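Local coordinates for type III Pentaketide Synthase (Neurospora crassa, PDB 3EUO), which probably transfers acyl groups to build polyketides, as a type III pentaketide synthase of the chalcone and stilbene synthase family, at residues A88-M93 with K125-S130; I103-S108 with R132-L137. One frame throughout, in Å; residues are numbered along the deposited sequence.

Interaction 1 of 2, residues A88-M93 with K125-S130; sequences ASRKAM and KELGLS
Among the side chains that meet across this contact, Ser89 OG is the best-held polar atom, gripped by one hydrogen bond, to Ala85 O one turn earlier in helix 70-96. OG lies beside its own backbone N (chi1 -63°), and Ser89 meets the other segment through CB, 3.6 Å from Leu127 CD1. Leu127 is the centre of the contact. Its CG is anti to the carbonyl carbon, and the two methyls share the work: CD1 settles on Ser89 while CD2 lies 3.5 Å from Arg90 CG. The stretched-out Arg90 chain runs past Leu127 in the opposite direction, which sets CD2 over one face of the guanidinium, 4.3 Å above the plane and nearer the edge of the group than its centre. Beyond it, Arg90 NH2 comes within 3.2 Å of Glu126 O, obliquely. An alanine in place of Leu127 would remove both methyls and would probably loosen the hold of helix 119-127 on Ser89 and the Arg90 stem. The helix then ends in a Schellman motif, with Gly128 at phi 74° and Gly128 N bonded to Lys125 O at 3.1 Å. After this turn, Leu129 meets Met93 tip to tip, CD2 to CE at 4.0 Å; Met93 is bent at chi3 (69°). Ser89 and Leu127 also rest on Leu170 of strand 168-175, and Met93 on Ile209 of strand 204-211. Outward, the Glu126 carboxylate probably adds a modest attraction for exposed Arg90, but apolar contact carries most of the join between helix 70-96 and the end of helix 119-127 with its following turn.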
loop_
_atom_site.group_PDB
_atom_site.type_symbol
_atom_site.label_atom_id
_atom_site.label_comp_id
_atom_site.label_asym_id
_atom_site.label_seq_id
_atom_site.Cartn_x
_atom_site.Cartn_y
_atom_site.Cartn_z
ATOM N N ALA A 88 -4.256 2.416 19.838
ATOM C CA ALA A 88 -5.530 2.605 19.137
ATOM C C ALA A 88 -6.138 1.255 18.742
ATOM O O ALA A 88 -7.326 1.016 18.940
ATOM C CB ALA A 88 -5.335 3.481 17.900
ATOM N N SER A 89 -5.300 0.378 18.198
ATOM C CA SER A 89 -5.720 -0.964 17.809
ATOM C C SER A 89 -6.184 -1.774 19.014
ATOM O O SER A 89 -7.176 -2.501 18.922
ATOM C CB SER A 89 -4.583 -1.692 17.088
ATOM O OG SER A 89 -4.236 -1.019 15.881
ATOM N N ARG A 90 -5.457 -1.651 20.129
ATOM C CA ARG A 90 -5.826 -2.342 21.365
ATOM C C ARG A 90 -7.221 -1.945 21.842
ATOM O O ARG A 90 -8.003 -2.797 22.260
ATOM C CB ARG A 90 -4.818 -2.062 22.480
ATOM C CG ARG A 90 -3.518 -2.842 22.370
ATOM C CD ARG A 90 -2.687 -2.726 23.666
ATOM N NE ARG A 90 -1.320 -3.226 23.497
ATOM C CZ ARG A 90 -0.976 -4.515 23.477
ATOM N NH1 ARG A 90 -1.895 -5.469 23.617
ATOM N NH2 ARG A 90 0.300 -4.853 23.313
ATOM N N LYS A 91 -7.516 -0.649 21.793
ATOM C CA LYS A 91 -8.793 -0.137 22.292
ATOM C C LYS A 91 -9.953 -0.531 21.390
ATOM O O LYS A 91 -11.044 -0.843 21.869
ATOM C CB LYS A 91 -8.732 1.379 22.487
ATOM C CG LYS A 91 -7.796 1.789 23.628
ATOM C CD LYS A 91 -7.917 3.263 23.995
ATOM C CE LYS A 91 -7.188 4.165 23.028
ATOM N NZ LYS A 91 -7.154 5.590 23.526
ATOM N N ALA A 92 -9.710 -0.516 20.082
ATOM C CA ALA A 92 -10.705 -0.970 19.114
ATOM C C ALA A 92 -11.025 -2.445 19.343
ATOM O O ALA A 92 -12.190 -2.821 19.402
ATOM C CB ALA A 92 -10.219 -0.731 17.688
ATOM N N MET A 93 -9.987 -3.266 19.497
ATOM C CA MET A 93 -10.160 -4.702 19.766
ATOM C C MET A 93 -10.881 -4.933 21.094
ATOM O O MET A 93 -11.750 -5.799 21.188
ATOM C CB MET A 93 -8.813 -5.439 19.738
ATOM C CG MET A 93 -8.138 -5.478 18.357
ATOM S SD MET A 93 -6.436 -6.156 18.413
ATOM C CE MET A 93 -6.794 -7.867 18.801
ATOM N N LYS A 125 2.766 -7.448 15.288
ATOM C CA LYS A 125 3.663 -8.209 16.171
ATOM C C LYS A 125 3.473 -7.814 17.636
ATOM O O LYS A 125 3.385 -8.676 18.515
ATOM C CB LYS A 125 5.127 -8.000 15.756
ATOM C CG LYS A 125 6.160 -8.769 16.597
ATOM C CD LYS A 125 7.570 -8.259 16.312
ATOM C CE LYS A 125 8.652 -9.008 17.099
ATOM N NZ LYS A 125 8.985 -8.359 18.406
ATOM N N GLU A 126 3.421 -6.509 17.895
ATOM C CA GLU A 126 3.198 -6.004 19.249
ATOM C C GLU A 126 1.835 -6.416 19.807
ATOM O O GLU A 126 1.695 -6.645 21.013
ATOM C CB GLU A 126 3.337 -4.487 19.288
ATOM C CG GLU A 126 4.768 -3.988 19.263
ATOM C CD GLU A 126 4.901 -2.597 19.863
ATOM O OE1 GLU A 126 4.221 -2.312 20.878
ATOM O OE2 GLU A 126 5.684 -1.786 19.321
ATOM N N LEU A 127 0.842 -6.517 18.924
ATOM C CA LEU A 127 -0.499 -6.962 19.292
ATOM C C LEU A 127 -0.608 -8.483 19.454
ATOM O O LEU A 127 -1.599 -8.985 19.997
ATOM C CB LEU A 127 -1.529 -6.488 18.254
ATOM C CG LEU A 127 -1.796 -4.982 18.139
ATOM C CD1 LEU A 127 -2.588 -4.699 16.866
ATOM C CD2 LEU A 127 -2.551 -4.456 19.361
ATOM N N GLY A 128 0.393 -9.213 18.971
ATOM C CA GLY A 128 0.395 -10.672 19.054
ATOM C C GLY A 128 -0.576 -11.313 18.082
ATOM O O GLY A 128 -1.135 -12.378 18.357
ATOM N N LEU A 129 -0.773 -10.678 16.925
ATOM C CA LEU A 129 -1.680 -11.216 15.907
ATOM C C LEU A 129 -1.114 -12.459 15.225
ATOM O O LEU A 129 0.068 -12.772 15.378
ATOM C CB LEU A 129 -2.046 -10.139 14.879
ATOM C CG LEU A 129 -2.664 -8.861 15.452
ATOM C CD1 LEU A 129 -3.141 -7.969 14.328
ATOM C CD2 LEU A 129 -3.811 -9.180 16.405
ATOM N N SER A 130 -1.970 -13.167 14.490
ATOM C CA SER A 130 -1.629 -14.444 13.859
ATOM C C SER A 130 -0.439 -14.346 12.904
ATOM O O SER A 130 -0.297 -13.364 12.181
ATOM C CB SER A 130 -2.845 -14.975 13.095
ATOM O OG SER A 130 -2.556 -16.205 12.449
#

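Interaction 2 of 2, residues I103-S108 with R132-L137; sequences ITHMVS and RLEKVL
Arg132 leads in with a weak hydrogen bond from NE to Asn231 O of the second subunit. Leu133, its CG anti to the backbone N, sets one methyl against the backbone of 103-105: CD1 lies 3.7 Å from Ile103 O and the same from His105 C. The side chains of Leu133 and Met106 cross obliquely, CD2 against Met106 CB. At Glu134 the pairing starts weakly, N to Thr104 O at 3.4 Å, but Glu134 O receives Met106 N at 2.9 Å. Its side chain runs alongside His105, ring and carboxylate planes 28° apart, His105 NE2 and Glu134 OE2 4.1 Å from each other; water 1 bonds both OE2 and Thr104 O. Glu134 OE1 reaches the second subunit, in a salt bridge with Arg151 and a hydrogen bond with Asn155. The histidine is steadied by a hydrogen bond between Thr104 OG1, in the ring plane, and His105 ND1, 2.7 Å long. The strands run parallel, 7° apart, as the two strands of a beta-alpha-beta unit whose helix is 119-127. Lys135, beside Met106, leads its chain off toward Asp120 and His121 of that helix. Val136 returns to the His105 face, lying alongside Val107; its N donates to Met106 O, and its O takes both Ser108 N, at 2.8 Å and nearly straight (173°), and water 2, which also bonds Ser108 OG. Leu137 lays CD1 against Ser108 CB at 4.0 Å, and its backbone hydrogen-bonds the second subunit.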
loop_
_atom_site.group_PDB
_atom_site.type_symbol
_atom_site.label_atom_id
_atom_site.label_comp_id
_atom_site.label_asym_id
_atom_site.label_seq_id
_atom_site.Cartn_x
_atom_site.Cartn_y
_atom_site.Cartn_z
ATOM N N ILE A 103 -8.419 -12.007 14.867
ATOM C CA ILE A 103 -8.256 -11.034 13.782
ATOM C C ILE A 103 -7.777 -11.765 12.526
ATOM O O ILE A 103 -6.740 -12.435 12.546
ATOM C CB ILE A 103 -7.289 -9.878 14.175
ATOM C CG1 ILE A 103 -7.761 -9.174 15.456
ATOM C CG2 ILE A 103 -7.118 -8.882 13.027
ATOM C CD1 ILE A 103 -9.148 -8.530 15.367
ATOM N N THR A 104 -8.540 -11.621 11.445
ATOM C CA THR A 104 -8.308 -12.375 10.214
ATOM C C THR A 104 -7.554 -11.589 9.141
ATOM O O THR A 104 -6.839 -12.175 8.327
ATOM C CB THR A 104 -9.634 -12.866 9.597
ATOM O OG1 THR A 104 -10.458 -11.732 9.290
ATOM C CG2 THR A 104 -10.378 -13.800 10.555
ATOM N N HIS A 105 -7.753 -10.271 9.123
ATOM C CA HIS A 105 -7.092 -9.393 8.161
ATOM C C HIS A 105 -6.711 -8.111 8.889
ATOM O O HIS A 105 -7.291 -7.773 9.929
ATOM C CB HIS A 105 -8.027 -8.943 7.025
ATOM C CG HIS A 105 -8.717 -10.038 6.266
ATOM N ND1 HIS A 105 -9.668 -10.862 6.830
ATOM C CD2 HIS A 105 -8.680 -10.356 4.951
ATOM C CE1 HIS A 105 -10.146 -11.678 5.906
ATOM N NE2 HIS A 105 -9.570 -11.385 4.753
ATOM N N MET A 106 -5.769 -7.375 8.308
ATOM C CA MET A 106 -5.406 -6.041 8.764
ATOM C C MET A 106 -5.327 -5.170 7.513
ATOM O O MET A 106 -4.709 -5.567 6.527
ATOM C CB MET A 106 -4.057 -6.088 9.492
ATOM C CG MET A 106 -3.587 -4.785 10.127
ATOM S SD MET A 106 -2.055 -5.087 11.075
ATOM C CE MET A 106 -2.671 -5.355 12.715
ATOM N N VAL A 107 -6.000 -4.022 7.521
ATOM C CA VAL A 107 -5.856 -3.047 6.424
ATOM C C VAL A 107 -5.365 -1.748 7.039
ATOM O O VAL A 107 -6.092 -1.115 7.802
ATOM C CB VAL A 107 -7.172 -2.793 5.641
ATOM C CG1 VAL A 107 -6.931 -1.801 4.498
ATOM C CG2 VAL A 107 -7.735 -4.093 5.078
ATOM N N SER A 108 -4.136 -1.363 6.705
ATOM C CA SER A 108 -3.480 -0.211 7.323
ATOM C C SER A 108 -3.159 0.844 6.291
ATOM O O SER A 108 -3.003 0.540 5.113
ATOM C CB SER A 108 -2.181 -0.629 8.028
ATOM O OG SER A 108 -2.431 -1.654 8.977
ATOM N N ARG A 132 -0.412 -15.956 10.403
ATOM C CA ARG A 132 -1.110 -16.131 9.119
ATOM C C ARG A 132 -2.074 -14.979 8.776
ATOM O O ARG A 132 -2.874 -15.079 7.836
ATOM C CB ARG A 132 -1.837 -17.481 9.072
ATOM C CG ARG A 132 -0.896 -18.697 9.102
ATOM C CD ARG A 132 -1.344 -19.798 8.124
ATOM N NE ARG A 132 -1.382 -19.314 6.733
ATOM C CZ ARG A 132 -2.491 -18.962 6.077
ATOM N NH1 ARG A 132 -3.689 -19.055 6.652
ATOM N NH2 ARG A 132 -2.408 -18.525 4.833
ATOM N N LEU A 133 -1.967 -13.889 9.533
ATOM C CA LEU A 133 -2.746 -12.677 9.300
ATOM C C LEU A 133 -2.560 -12.196 7.867
ATOM O O LEU A 133 -1.435 -12.150 7.359
ATOM C CB LEU A 133 -2.280 -11.585 10.263
ATOM C CG LEU A 133 -2.935 -10.206 10.197
ATOM C CD1 LEU A 133 -4.378 -10.311 10.667
ATOM C CD2 LEU A 133 -2.152 -9.273 11.104
ATOM N N GLU A 134 -3.662 -11.855 7.206
ATOM C CA GLU A 134 -3.572 -11.284 5.867
ATOM C C GLU A 134 -3.518 -9.763 5.983
ATOM O O GLU A 134 -4.477 -9.136 6.466
ATOM C CB GLU A 134 -4.749 -11.731 4.992
ATOM C CG GLU A 134 -4.809 -13.235 4.723
ATOM C CD GLU A 134 -5.847 -13.610 3.686
ATOM O OE1 GLU A 134 -5.703 -13.203 2.508
ATOM O OE2 GLU A 134 -6.817 -14.311 4.049
ATOM N N LYS A 135 -2.401 -9.173 5.555
ATOM C CA LYS A 135 -2.209 -7.731 5.693
ATOM C C LYS A 135 -2.253 -7.014 4.349
ATOM O O LYS A 135 -1.862 -7.564 3.311
ATOM C CB LYS A 135 -0.902 -7.385 6.426
ATOM C CG LYS A 135 -0.746 -7.981 7.820
ATOM C CD LYS A 135 0.551 -7.514 8.455
ATOM C CE LYS A 135 1.751 -8.251 7.810
ATOM N NZ LYS A 135 3.017 -7.690 8.310
ATOM N N VAL A 136 -2.767 -5.789 4.402
ATOM C CA VAL A 136 -2.756 -4.844 3.298
ATOM C C VAL A 136 -2.279 -3.516 3.876
ATOM O O VAL A 136 -2.935 -2.942 4.765
ATOM C CB VAL A 136 -4.177 -4.658 2.694
ATOM C CG1 VAL A 136 -4.242 -3.426 1.786
ATOM C CG2 VAL A 136 -4.612 -5.907 1.935
ATOM N N LEU A 137 -1.131 -3.038 3.380
ATOM C CA LEU A 137 -0.644 -1.700 3.723
ATOM C C LEU A 137 -0.821 -0.800 2.525
ATOM O O LEU A 137 -0.083 -0.909 1.547
ATOM C CB LEU A 137 0.829 -1.714 4.172
ATOM C CG LEU A 137 1.478 -0.349 4.478
ATOM C CD1 LEU A 137 0.733 0.421 5.573
ATOM C CD2 LEU A 137 2.955 -0.506 4.827
HETATM O O HOH W 1 -7.370 -14.374 6.688
HETATM O O HOH W 2 -1.928 -3.890 7.407
#

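The four segments alternate along the chain, 88-93, 103-108, 125-130, 132-137, so helix 70-96, strand 105-109, helix 119-127 and strand 134-138 follow one another through both contacts. The centres of the two contacts lie about 11 Å apart. Interaction 2 pairs the two strands at one end of the central mixed sheet; interaction 1 joins the two helices on the sheet face that carries Met106. The layers meet closely: Leu129 CD1 is 3.1 Å from Met106 CE, and Met93 CE 3.7 Å from Ile103 CG1. Together they form one corner of the thiolase-like fold: helix 119-127 lies over the end strands, helix 70-96 over strands further in, and the outermost strand, 134-138, meets the second subunit.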